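Local coordinates for mandelate racemase / muconate lactonizing enzyme, C-terminal domain protein (Pseudovibrio sp. JE062, PDB 4JHM) that is of unknown function but belongs to the enolase superfamily, pairing an N-terminal capping domain with a C-terminal TIM-barrel-like domain, at residues 11-16 with 72-77. Sequence-based numbering, arbitrary orientation.
Sequences VELYAL and TIVPGL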
loop_
_atom_site.group_PDB
_atom_site.type_symbol
_atom_site.label_atom_id
_atom_site.label_comp_id
_atom_site.label_asym_id
_atom_site.label_seq_id
_atom_site.Cartn_x
_atom_site.Cartn_y
_atom_site.Cartn_z
ATOM N N VAL A 11 -29.888 -43.954 -2.878
ATOM C CA VAL A 11 -28.454 -43.688 -3.030
ATOM C C VAL A 11 -27.603 -44.876 -2.572
ATOM O O VAL A 11 -27.942 -45.563 -1.610
ATOM C CB VAL A 11 -28.017 -42.409 -2.281
ATOM C CG1 VAL A 11 -29.060 -41.310 -2.448
ATOM C CG2 VAL A 11 -27.773 -42.692 -0.809
ATOM N N GLU A 12 -26.506 -45.116 -3.285
ATOM C CA GLU A 12 -25.579 -46.193 -2.950
ATOM C C GLU A 12 -24.170 -45.637 -2.784
ATOM O O GLU A 12 -23.678 -44.908 -3.648
ATOM C CB GLU A 12 -25.568 -47.251 -4.049
ATOM C CG GLU A 12 -26.845 -48.062 -4.159
ATOM C CD GLU A 12 -26.817 -49.032 -5.323
ATOM O OE1 GLU A 12 -25.941 -48.887 -6.203
ATOM O OE2 GLU A 12 -27.678 -49.933 -5.362
ATOM N N LEU A 13 -23.522 -45.984 -1.679
ATOM C CA LEU A 13 -22.159 -45.536 -1.436
ATOM C C LEU A 13 -21.192 -46.696 -1.591
ATOM O O LEU A 13 -21.463 -47.796 -1.122
ATOM C CB LEU A 13 -22.034 -44.949 -0.033
ATOM C CG LEU A 13 -23.003 -43.819 0.310
ATOM C CD1 LEU A 13 -22.604 -43.175 1.630
ATOM C CD2 LEU A 13 -23.051 -42.793 -0.812
ATOM N N TYR A 14 -20.064 -46.443 -2.250
ATOM C CA TYR A 14 -19.048 -47.472 -2.448
ATOM C C TYR A 14 -17.645 -46.955 -2.155
ATOM O O TYR A 14 -17.339 -45.777 -2.356
ATOM C CB TYR A 14 -19.103 -48.005 -3.878
ATOM C CG TYR A 14 -20.393 -48.704 -4.208
ATOM C CD1 TYR A 14 -20.597 -50.027 -3.848
ATOM C CD2 TYR A 14 -21.413 -48.041 -4.874
ATOM C CE1 TYR A 14 -21.782 -50.672 -4.144
ATOM C CE2 TYR A 14 -22.602 -48.678 -5.177
ATOM C CZ TYR A 14 -22.779 -49.992 -4.808
ATOM O OH TYR A 14 -23.956 -50.631 -5.101
ATOM N N ALA A 15 -16.801 -47.854 -1.669
ATOM C CA ALA A 15 -15.391 -47.575 -1.480
ATOM C C ALA A 15 -14.627 -48.806 -1.948
ATOM O O ALA A 15 -14.641 -49.851 -1.285
ATOM C CB ALA A 15 -15.091 -47.274 -0.018
ATOM N N LEU A 16 -13.977 -48.685 -3.101
ATOM C CA LEU A 16 -13.313 -49.820 -3.719
ATOM C C LEU A 16 -11.834 -49.551 -3.952
ATOM O O LEU A 16 -11.380 -48.411 -3.875
ATOM C CB LEU A 16 -13.999 -50.197 -5.038
ATOM C CG LEU A 16 -14.343 -49.078 -6.022
ATOM C CD1 LEU A 16 -14.377 -49.611 -7.443
ATOM C CD2 LEU A 16 -15.676 -48.429 -5.673
ATOM N N THR A 72 -23.159 -39.927 6.770
ATOM C CA THR A 72 -23.863 -39.021 7.665
ATOM C C THR A 72 -24.555 -37.897 6.897
ATOM O O THR A 72 -25.437 -37.223 7.427
ATOM C CB THR A 72 -22.902 -38.423 8.714
ATOM O OG1 THR A 72 -21.923 -37.597 8.073
ATOM C CG2 THR A 72 -22.196 -39.530 9.474
ATOM N N ILE A 73 -24.158 -37.711 5.643
ATOM C CA ILE A 73 -24.665 -36.617 4.824
ATOM C C ILE A 73 -25.899 -37.010 4.015
ATOM O O ILE A 73 -26.890 -36.278 3.984
ATOM C CB ILE A 73 -23.594 -36.145 3.827
ATOM C CG1 ILE A 73 -22.453 -35.439 4.560
ATOM C CG2 ILE A 73 -24.203 -35.214 2.793
ATOM C CD1 ILE A 73 -21.270 -35.123 3.670
ATOM N N VAL A 74 -25.829 -38.176 3.381
ATOM C CA VAL A 74 -26.755 -38.539 2.305
ATOM C C VAL A 74 -28.177 -38.958 2.704
ATOM O O VAL A 74 -29.070 -38.940 1.858
ATOM C CB VAL A 74 -26.163 -39.655 1.415
ATOM C CG1 VAL A 74 -24.864 -39.193 0.774
ATOM C CG2 VAL A 74 -25.949 -40.931 2.213
ATOM N N PRO A 75 -28.405 -39.341 3.970
ATOM C CA PRO A 75 -29.781 -39.723 4.297
ATOM C C PRO A 75 -30.790 -38.612 3.993
ATOM O O PRO A 75 -31.938 -38.896 3.646
ATOM C CB PRO A 75 -29.724 -40.000 5.803
ATOM C CG PRO A 75 -28.303 -40.349 6.072
ATOM C CD PRO A 75 -27.503 -39.502 5.121
ATOM N N GLY A 76 -30.354 -37.361 4.114
ATOM C CA GLY A 76 -31.214 -36.207 3.874
ATOM C C GLY A 76 -31.460 -35.917 2.403
ATOM O O GLY A 76 -32.309 -35.089 2.067
ATOM N N LEU A 77 -30.729 -36.594 1.522
ATOM C CA LEU A 77 -30.892 -36.394 0.083
ATOM C C LEU A 77 -32.253 -36.892 -0.386
ATOM O O LEU A 77 -32.916 -36.237 -1.190
ATOM C CB LEU A 77 -29.773 -37.095 -0.696
ATOM C CG LEU A 77 -28.364 -36.527 -0.486
ATOM C CD1 LEU A 77 -27.325 -37.366 -1.218
ATOM C CD2 LEU A 77 -28.283 -35.072 -0.929
#
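This contact belongs to the N-terminal capping domain of the enolase fold, where helices pack on one face of an antiparallel sheet. Val11, on strand 8-16, meets Val74 in the short 3-10 turn that follows helix 65-73. CG2 of Val11 lies 3.9 Å from CG2 of Val74, and the two side chains run obliquely past each other. In Val74, CG2 sits between the backbone N and the carbonyl carbon. From there it meets Val11 and also Leu13, whose CD1 comes tip to tip with Val74 CG2 at 4.1 Å. The other branch of Val11 is turned to Leu77, with Val11 CG1 and Leu77 CD1 a loose 4.5 Å apart. The turn is closed by a backbone hydrogen bond from Leu77 N to Val74 O, 2.9 Å long, and the side chains of Val74 and Leu77 both point toward the strand. All four touching residues are buried, and their closest approaches are between methyl groups; no hydrogen bond crosses between the segments. On the other face of the strand, Glu12 forms a salt bridge with Arg10. Strand 8-16 runs between strands 34-44 and 369-376. Phe375 of the latter touches both Val11 and Val74, while Ile107 of helix 100-119 packs against Val74 and Leu77.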